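Long-range contact in cytidylyltransferase (Leptospira borgpetersenii serovar Hardjo-bovis, PDB 6OEW), which probably transfers cytidylyl groups from CTP to a sugar or related acceptor in a metal-dependent reaction: residues 23-37 against 201-214. Residues are numbered along the deposited sequence; the frame is centred on the assembly and turned at random.
Sequences RLPGKIALPFGDTTI and IDTIEDYETLKSCI
Phe-32 and Tyr-207 show how two aromatic rings, one from each side, can lock a loop against a helix. The Phe-32 side chain, with CG anti to the backbone N (chi1 -162°), drops from its short hairpin onto the last turns of helix 204-214. There Ile-214 CD1 sits over the centre of one ring face, 3.7 Å from the centroid, a CH-pi contact, while Ile-37 CD1 from the loop's own side covers the opposite face nearer the rim. The ring's edge faces the helix backbone at Leu-210 and Lys-211, and the CB of Leu-210 lies 3.8 Å from Phe-32 CE1. Tyr-207 reaches the other way: Leu-30 CD1 sits over the centre of one face of its ring, 3.8 Å from the centroid and 4° off the normal, a second CH-pi contact; Lys-211 CD backs the other face, and Tyr-207 OH donates a very short hydrogen bond to Pro-31 O (2.5 Å). Between the rings and the start of the helix, Ile-201 CD1 fills the hollow between Leu-30 and Ile-37, and Leu-24 lays CB against the Asp-202 carbonyl and CD1 against Ile-204. Polar grip takes over at this end. The extended Lys-27 chain brings NZ to Ile-201 O (3.0 Å, in the carbonyl plane), to Arg-23 O and, through a weak bond within a salt bridge, to Asp-202 OD1. Arg-23 lays its guanidinium over Asp-202 CB, 11° from parallel with the carboxylate; their long salt bridge (NH1 to OD2 3.8 Å) is charge alone, no N-H aimed at the oxygen. Thr-203 and Asp-206 close the helix start as a capping box. With magnesium about 4 Å from the Asp-202 side chain, the Arg-23, Lys-27 and Asp-202 salt-bridge network borders the metal site, consistent with a nucleotidyltransferase of the GT-A clan.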
ATOM      1  N   ARG A  23      15.011   0.362   2.367  1.00 38.44           N
ATOM      2  CA  ARG A  23      15.519   0.029   1.050  1.00 40.28           C
ATOM      3  C   ARG A  23      15.342   1.231   0.135  1.00 37.39           C
ATOM      4  O   ARG A  23      14.254   1.834   0.094  1.00 36.58           O
ATOM      5  CB  ARG A  23      14.810  -1.203   0.488  1.00 46.10           C
ATOM      6  CG  ARG A  23      14.979  -2.438   1.360  1.00 53.98           C
ATOM      7  CD  ARG A  23      14.520  -3.696   0.646  1.00 64.28           C
ATOM      8  NE  ARG A  23      15.484  -4.095  -0.378  1.00 71.15           N
ATOM      9  CZ  ARG A  23      15.257  -5.019  -1.307  1.00 70.66           C
ATOM     10  NH1 ARG A  23      14.084  -5.647  -1.355  1.00 76.66           N
ATOM     11  NH2 ARG A  23      16.199  -5.309  -2.191  1.00 65.96           N
ATOM     12  N   LEU A  24      16.423   1.584  -0.552  1.00 34.22           N
ATOM     13  CA  LEU A  24      16.467   2.676  -1.518  1.00 35.40           C
ATOM     14  C   LEU A  24      15.909   3.972  -0.920  1.00 38.43           C
ATOM     15  O   LEU A  24      14.927   4.529  -1.431  1.00 31.94           O
ATOM     16  CB  LEU A  24      15.735   2.300  -2.801  1.00 36.08           C
ATOM     17  CG  LEU A  24      16.069   3.118  -4.045  1.00 35.14           C
ATOM     18  CD1 LEU A  24      17.539   2.906  -4.390  1.00 32.78           C
ATOM     19  CD2 LEU A  24      15.166   2.724  -5.225  1.00 41.57           C
ATOM     20  N   PRO A  25      16.510   4.475   0.163  1.00 34.78           N
ATOM     21  CA  PRO A  25      16.052   5.748   0.734  1.00 32.11           C
ATOM     22  C   PRO A  25      15.968   6.817  -0.352  1.00 34.34           C
ATOM     23  O   PRO A  25      16.825   6.889  -1.236  1.00 36.01           O
ATOM     24  CB  PRO A  25      17.124   6.075   1.785  1.00 32.69           C
ATOM     25  CG  PRO A  25      18.336   5.209   1.404  1.00 36.62           C
ATOM     26  CD  PRO A  25      17.726   3.961   0.825  1.00 35.18           C
ATOM     27  N   GLY A  26      14.887   7.612  -0.317  1.00 34.60           N
ATOM     28  CA  GLY A  26      14.658   8.664  -1.292  1.00 33.08           C
ATOM     29  C   GLY A  26      13.777   8.257  -2.449  1.00 36.80           C
ATOM     30  O   GLY A  26      13.414   9.110  -3.277  1.00 33.15           O
ATOM     31  N   LYS A  27      13.418   6.983  -2.535  1.00 30.50           N
ATOM     32  CA  LYS A  27      12.760   6.488  -3.736  1.00 36.76           C
ATOM     33  C   LYS A  27      11.393   7.134  -3.937  1.00 34.44           C
ATOM     34  O   LYS A  27      10.971   7.317  -5.076  1.00 33.32           O
ATOM     35  CB  LYS A  27      12.633   4.964  -3.674  1.00 33.10           C
ATOM     36  CG  LYS A  27      11.694   4.460  -2.535  1.00 31.19           C
ATOM     37  CD  LYS A  27      11.992   3.001  -2.171  1.00 31.17           C
ATOM     38  CE  LYS A  27      11.032   2.500  -1.071  1.00 41.70           C
ATOM     39  NZ  LYS A  27      11.471   1.173  -0.538  1.00 32.89           N
ATOM     40  N   ILE A  28      10.691   7.501  -2.856  1.00 32.36           N
ATOM     41  CA  ILE A  28       9.345   8.032  -3.045  1.00 32.69           C
ATOM     42  C   ILE A  28       9.366   9.378  -3.744  1.00 37.74           C
ATOM     43  O   ILE A  28       8.341   9.798  -4.298  1.00 37.66           O
ATOM     44  CB  ILE A  28       8.598   8.143  -1.701  1.00 31.42           C
ATOM     45  CG1 ILE A  28       9.282   9.128  -0.750  1.00 32.52           C
ATOM     46  CG2 ILE A  28       8.420   6.747  -1.076  1.00 33.60           C
ATOM     47  CD1 ILE A  28       8.482   9.364   0.546  1.00 34.52           C
ATOM     48  N   ALA A  29      10.516  10.057  -3.753  1.00 34.65           N
ATOM     49  CA  ALA A  29      10.693  11.339  -4.422  1.00 34.00           C
ATOM     50  C   ALA A  29      11.323  11.207  -5.806  1.00 37.42           C
ATOM     51  O   ALA A  29      11.602  12.226  -6.442  1.00 39.02           O
ATOM     52  CB  ALA A  29      11.548  12.279  -3.545  1.00 33.97           C
ATOM     53  N   LEU A  30      11.568   9.989  -6.281  1.00 32.80           N
ATOM     54  CA  LEU A  30      12.152   9.814  -7.600  1.00 35.68           C
ATOM     55  C   LEU A  30      11.178  10.251  -8.696  1.00 36.44           C
ATOM     56  O   LEU A  30       9.958  10.048  -8.578  1.00 37.21           O
ATOM     57  CB  LEU A  30      12.536   8.359  -7.836  1.00 34.44           C
ATOM     58  CG  LEU A  30      13.788   7.823  -7.170  1.00 38.61           C
ATOM     59  CD1 LEU A  30      13.828   6.318  -7.295  1.00 37.93           C
ATOM     60  CD2 LEU A  30      14.987   8.454  -7.872  1.00 39.75           C
ATOM     61  N   PRO A  31      11.696  10.831  -9.777  1.00 34.71           N
ATOM     62  CA  PRO A  31      10.840  11.177 -10.917  1.00 39.00           C
ATOM     63  C   PRO A  31      10.150   9.935 -11.455  1.00 44.57           C
ATOM     64  O   PRO A  31      10.768   8.876 -11.590  1.00 40.82           O
ATOM     65  CB  PRO A  31      11.826  11.754 -11.941  1.00 39.84           C
ATOM     66  CG  PRO A  31      13.003  12.190 -11.145  1.00 49.10           C
ATOM     67  CD  PRO A  31      13.095  11.273  -9.966  1.00 36.22           C
ATOM     68  N   PHE A  32       8.858  10.070 -11.752  1.00 40.02           N
ATOM     69  CA  PHE A  32       8.061   8.942 -12.230  1.00 40.59           C
ATOM     70  C   PHE A  32       6.911   9.491 -13.069  1.00 42.05           C
ATOM     71  O   PHE A  32       6.060  10.223 -12.551  1.00 37.43           O
ATOM     72  CB  PHE A  32       7.545   8.106 -11.046  1.00 34.57           C
ATOM     73  CG  PHE A  32       7.092   6.714 -11.432  1.00 40.36           C
ATOM     74  CD1 PHE A  32       7.953   5.846 -12.082  1.00 39.03           C
ATOM     75  CD2 PHE A  32       5.812   6.280 -11.140  1.00 37.98           C
ATOM     76  CE1 PHE A  32       7.551   4.575 -12.439  1.00 37.01           C
ATOM     77  CE2 PHE A  32       5.391   4.989 -11.487  1.00 34.01           C
ATOM     78  CZ  PHE A  32       6.258   4.135 -12.135  1.00 36.39           C
ATOM     79  N   GLY A  33       6.891   9.164 -14.356  1.00 47.72           N
ATOM     80  CA  GLY A  33       5.937   9.820 -15.233  1.00 47.61           C
ATOM     81  C   GLY A  33       6.150  11.319 -15.176  1.00 52.26           C
ATOM     82  O   GLY A  33       7.284  11.809 -15.188  1.00 48.35           O
ATOM     83  N   ASP A  34       5.056  12.071 -15.082  1.00 47.06           N
ATOM     84  CA  ASP A  34       5.172  13.514 -14.934  1.00 47.80           C
ATOM     85  C   ASP A  34       5.175  13.954 -13.477  1.00 44.81           C
ATOM     86  O   ASP A  34       4.980  15.141 -13.198  1.00 48.53           O
ATOM     87  CB  ASP A  34       4.057  14.227 -15.704  1.00 49.02           C
ATOM     88  CG  ASP A  34       2.669  13.929 -15.155  1.00 51.78           C
ATOM     89  OD1 ASP A  34       2.521  13.091 -14.239  1.00 48.25           O
ATOM     90  OD2 ASP A  34       1.713  14.555 -15.646  1.00 54.81           O
ATOM     91  N   THR A  35       5.415  13.032 -12.542  1.00 43.63           N
ATOM     92  CA  THR A  35       5.365  13.381 -11.128  1.00 43.14           C
ATOM     93  C   THR A  35       6.475  12.656 -10.361  1.00 44.77           C
ATOM     94  O   THR A  35       7.580  12.478 -10.886  1.00 43.12           O
ATOM     95  CB  THR A  35       3.951  13.086 -10.586  1.00 40.06           C
ATOM     96  OG1 THR A  35       3.845  13.464  -9.207  1.00 40.07           O
ATOM     97  CG2 THR A  35       3.569  11.607 -10.763  1.00 39.25           C
ATOM     98  N   THR A  36       6.217  12.279  -9.115  1.00 40.35           N
ATOM     99  CA  THR A  36       7.105  11.463  -8.297  1.00 38.95           C
ATOM    100  C   THR A  36       6.504  10.074  -8.101  1.00 39.91           C
ATOM    101  O   THR A  36       5.326   9.825  -8.398  1.00 31.48           O
ATOM    102  CB  THR A  36       7.336  12.124  -6.934  1.00 39.35           C
ATOM    103  OG1 THR A  36       6.064  12.229  -6.261  1.00 34.65           O
ATOM    104  CG2 THR A  36       7.962  13.520  -7.105  1.00 37.46           C
ATOM    105  N   ILE A  37       7.322   9.160  -7.569  1.00 30.61           N
ATOM    106  CA  ILE A  37       6.815   7.817  -7.255  1.00 28.56           C
ATOM    107  C   ILE A  37       5.579   7.907  -6.357  1.00 30.65           C
ATOM    108  O   ILE A  37       4.524   7.335  -6.660  1.00 34.36           O
ATOM    109  CB  ILE A  37       7.921   6.962  -6.607  1.00 35.32           C
ATOM    110  CG1 ILE A  37       8.907   6.466  -7.679  1.00 35.46           C
ATOM    111  CG2 ILE A  37       7.323   5.822  -5.822  1.00 33.72           C
ATOM    112  CD1 ILE A  37       8.380   5.305  -8.497  1.00 37.84           C
ATOM    113  N   ILE A 201       8.927  -1.025  -5.361  1.00 32.17           N
ATOM    114  CA  ILE A 201      10.182  -0.301  -5.590  1.00 35.00           C
ATOM    115  C   ILE A 201      11.041  -0.394  -4.333  1.00 35.13           C
ATOM    116  O   ILE A 201      10.742   0.210  -3.292  1.00 34.19           O
ATOM    117  CB  ILE A 201       9.955   1.154  -6.028  1.00 33.38           C
ATOM    118  CG1 ILE A 201      11.315   1.847  -6.196  1.00 35.81           C
ATOM    119  CG2 ILE A 201       9.005   1.915  -5.068  1.00 34.31           C
ATOM    120  CD1 ILE A 201      11.301   2.939  -7.211  1.00 39.63           C
ATOM    121  N   ASP A 202      12.098  -1.192  -4.437  1.00 35.10           N
ATOM    122  CA  ASP A 202      13.118  -1.317  -3.423  1.00 37.22           C
ATOM    123  C   ASP A 202      14.524  -1.221  -3.990  1.00 38.30           C
ATOM    124  O   ASP A 202      15.460  -1.054  -3.208  1.00 39.82           O
ATOM    125  CB  ASP A 202      12.989  -2.651  -2.683  1.00 38.34           C
ATOM    126  CG  ASP A 202      11.773  -2.709  -1.789  1.00 41.86           C
ATOM    127  OD1 ASP A 202      11.641  -1.836  -0.891  1.00 42.01           O
ATOM    128  OD2 ASP A 202      10.962  -3.638  -1.994  1.00 43.24           O
ATOM    129  N   THR A 203      14.696  -1.318  -5.310  1.00 38.59           N
ATOM    130  CA  THR A 203      16.001  -1.234  -5.951  1.00 43.07           C
ATOM    131  C   THR A 203      15.893  -0.371  -7.199  1.00 44.25           C
ATOM    132  O   THR A 203      14.793  -0.077  -7.699  1.00 40.11           O
ATOM    133  CB  THR A 203      16.536  -2.607  -6.363  1.00 47.39           C
ATOM    134  OG1 THR A 203      15.633  -3.171  -7.324  1.00 48.96           O
ATOM    135  CG2 THR A 203      16.659  -3.529  -5.173  1.00 46.53           C
ATOM    136  N   ILE A 204      17.062  -0.011  -7.731  1.00 38.66           N
ATOM    137  CA  ILE A 204      17.128   0.726  -8.990  1.00 39.65           C
ATOM    138  C   ILE A 204      16.528  -0.102 -10.123  1.00 50.68           C
ATOM    139  O   ILE A 204      15.865   0.432 -11.026  1.00 40.67           O
ATOM    140  CB  ILE A 204      18.585   1.125  -9.292  1.00 41.94           C
ATOM    141  CG1 ILE A 204      19.025   2.247  -8.364  1.00 45.45           C
ATOM    142  CG2 ILE A 204      18.753   1.535 -10.746  1.00 43.64           C
ATOM    143  CD1 ILE A 204      18.084   3.403  -8.367  1.00 40.39           C
ATOM    144  N   GLU A 205      16.760  -1.419 -10.095  1.00 41.16           N
ATOM    145  CA  GLU A 205      16.199  -2.307 -11.107  1.00 42.02           C
ATOM    146  C   GLU A 205      14.666  -2.326 -11.038  1.00 40.65           C
ATOM    147  O   GLU A 205      13.988  -2.420 -12.073  1.00 47.30           O
ATOM    148  CB  GLU A 205      16.769  -3.714 -10.923  1.00 43.65           C
ATOM    149  CG  GLU A 205      18.269  -3.842 -11.200  1.00 50.90           C
ATOM    150  CD  GLU A 205      19.161  -3.191 -10.131  1.00 59.11           C
ATOM    151  OE1 GLU A 205      18.764  -3.141  -8.943  1.00 54.71           O
ATOM    152  OE2 GLU A 205      20.267  -2.726 -10.492  1.00 61.58           O
ATOM    153  N   ASP A 206      14.099  -2.252  -9.829  1.00 39.14           N
ATOM    154  CA  ASP A 206      12.644  -2.128  -9.709  1.00 37.15           C
ATOM    155  C   ASP A 206      12.167  -0.863 -10.401  1.00 38.43           C
ATOM    156  O   ASP A 206      11.173  -0.868 -11.144  1.00 37.55           O
ATOM    157  CB  ASP A 206      12.222  -2.062  -8.241  1.00 34.69           C
ATOM    158  CG  ASP A 206      12.333  -3.386  -7.517  1.00 39.54           C
ATOM    159  OD1 ASP A 206      12.426  -4.451  -8.158  1.00 36.83           O
ATOM    160  OD2 ASP A 206      12.328  -3.343  -6.271  1.00 41.10           O
ATOM    161  N   TYR A 207      12.841   0.247 -10.097  1.00 38.04           N
ATOM    162  CA  TYR A 207      12.548   1.549 -10.674  1.00 35.95           C
ATOM    163  C   TYR A 207      12.563   1.501 -12.194  1.00 37.67           C
ATOM    164  O   TYR A 207      11.672   2.053 -12.847  1.00 37.92           O
ATOM    165  CB  TYR A 207      13.577   2.556 -10.144  1.00 36.30           C
ATOM    166  CG  TYR A 207      13.416   4.001 -10.569  1.00 36.70           C
ATOM    167  CD1 TYR A 207      12.178   4.654 -10.484  1.00 40.44           C
ATOM    168  CD2 TYR A 207      14.510   4.726 -11.007  1.00 38.47           C
ATOM    169  CE1 TYR A 207      12.054   6.004 -10.867  1.00 41.41           C
ATOM    170  CE2 TYR A 207      14.403   6.052 -11.370  1.00 47.68           C
ATOM    171  CZ  TYR A 207      13.180   6.695 -11.298  1.00 43.70           C
ATOM    172  OH  TYR A 207      13.113   8.027 -11.687  1.00 39.41           O
ATOM    173  N   GLU A 208      13.606   0.905 -12.778  1.00 39.50           N
ATOM    174  CA  GLU A 208      13.702   0.813 -14.233  0.57 41.48           C
ATOM    175  C   GLU A 208      12.535   0.016 -14.803  1.00 41.27           C
ATOM    176  O   GLU A 208      11.965   0.375 -15.839  1.00 42.09           O
ATOM    177  CB  GLU A 208      15.022   0.149 -14.631  0.57 43.69           C
ATOM    178  CG  GLU A 208      16.286   0.889 -14.170  0.57 46.97           C
ATOM    179  CD  GLU A 208      17.577   0.107 -14.423  0.57 51.47           C
ATOM    180  OE1 GLU A 208      17.522  -1.118 -14.661  0.57 52.78           O
ATOM    181  OE2 GLU A 208      18.654   0.724 -14.381  0.57 51.78           O
ATOM    182  N   THR A 209      12.200  -1.094 -14.140  1.00 40.50           N
ATOM    183  CA  THR A 209      11.045  -1.910 -14.525  1.00 40.39           C
ATOM    184  C   THR A 209       9.758  -1.094 -14.489  1.00 42.00           C
ATOM    185  O   THR A 209       8.952  -1.121 -15.434  1.00 42.79           O
ATOM    186  CB  THR A 209      10.927  -3.105 -13.568  1.00 39.82           C
ATOM    187  OG1 THR A 209      12.100  -3.921 -13.679  1.00 41.60           O
ATOM    188  CG2 THR A 209       9.655  -3.955 -13.871  1.00 39.87           C
ATOM    189  N   LEU A 210       9.530  -0.392 -13.382  1.00 37.15           N
ATOM    190  CA  LEU A 210       8.303   0.380 -13.232  1.00 43.40           C
ATOM    191  C   LEU A 210       8.255   1.520 -14.235  1.00 42.37           C
ATOM    192  O   LEU A 210       7.190   1.845 -14.770  1.00 37.26           O
ATOM    193  CB  LEU A 210       8.198   0.912 -11.802  1.00 34.20           C
ATOM    194  CG  LEU A 210       8.010  -0.165 -10.727  1.00 35.37           C
ATOM    195  CD1 LEU A 210       8.271   0.424  -9.370  1.00 36.44           C
ATOM    196  CD2 LEU A 210       6.583  -0.732 -10.779  1.00 35.96           C
ATOM    197  N   LYS A 211       9.404   2.136 -14.509  1.00 39.78           N
ATOM    198  CA  LYS A 211       9.434   3.184 -15.522  1.00 44.24           C
ATOM    199  C   LYS A 211       9.052   2.630 -16.884  1.00 46.64           C
ATOM    200  O   LYS A 211       8.335   3.284 -17.654  1.00 44.17           O
ATOM    201  CB  LYS A 211      10.820   3.831 -15.558  1.00 40.65           C
ATOM    202  CG  LYS A 211      10.963   4.913 -14.497  1.00 39.91           C
ATOM    203  CD  LYS A 211      12.426   5.437 -14.353  1.00 42.89           C
ATOM    204  CE  LYS A 211      13.256   5.403 -15.603  1.00 51.13           C
ATOM    205  NZ  LYS A 211      14.686   5.908 -15.353  1.00 44.69           N
ATOM    206  N   SER A 212       9.505   1.419 -17.195  1.00 41.99           N
ATOM    207  CA  SER A 212       9.130   0.818 -18.467  1.00 49.55           C
ATOM    208  C   SER A 212       7.633   0.511 -18.510  1.00 48.15           C
ATOM    209  O   SER A 212       6.970   0.774 -19.521  1.00 44.39           O
ATOM    210  CB  SER A 212       9.966  -0.433 -18.699  1.00 47.96           C
ATOM    211  OG  SER A 212      11.311  -0.065 -18.920  1.00 52.47           O
ATOM    212  N   CYS A 213       7.086   0.001 -17.405  1.00 41.51           N
ATOM    213  CA  CYS A 213       5.660  -0.289 -17.304  1.00 45.89           C
ATOM    214  C   CYS A 213       4.809   0.901 -17.712  1.00 48.69           C
ATOM    215  O   CYS A 213       3.944   0.792 -18.592  1.00 49.63           O
ATOM    216  CB  CYS A 213       5.301  -0.683 -15.869  1.00 47.33           C
ATOM    217  SG  CYS A 213       5.737  -2.337 -15.393  1.00 43.39           S
ATOM    218  N   ILE A 214       4.986   2.034 -17.023  1.00 40.30           N
ATOM    219  CA  ILE A 214       4.053   3.129 -17.237  1.00 42.73           C
ATOM    220  C   ILE A 214       4.201   3.707 -18.632  1.00 49.53           C
ATOM    221  O   ILE A 214       3.276   4.375 -19.115  1.00 50.09           O
ATOM    222  CB  ILE A 214       4.190   4.240 -16.184  1.00 38.77           C
ATOM    223  CG1 ILE A 214       5.592   4.841 -16.204  1.00 40.90           C
ATOM    224  CG2 ILE A 214       3.850   3.714 -14.783  1.00 36.67           C
ATOM    225  CD1 ILE A 214       5.706   6.026 -15.290  1.00 39.86           C
TER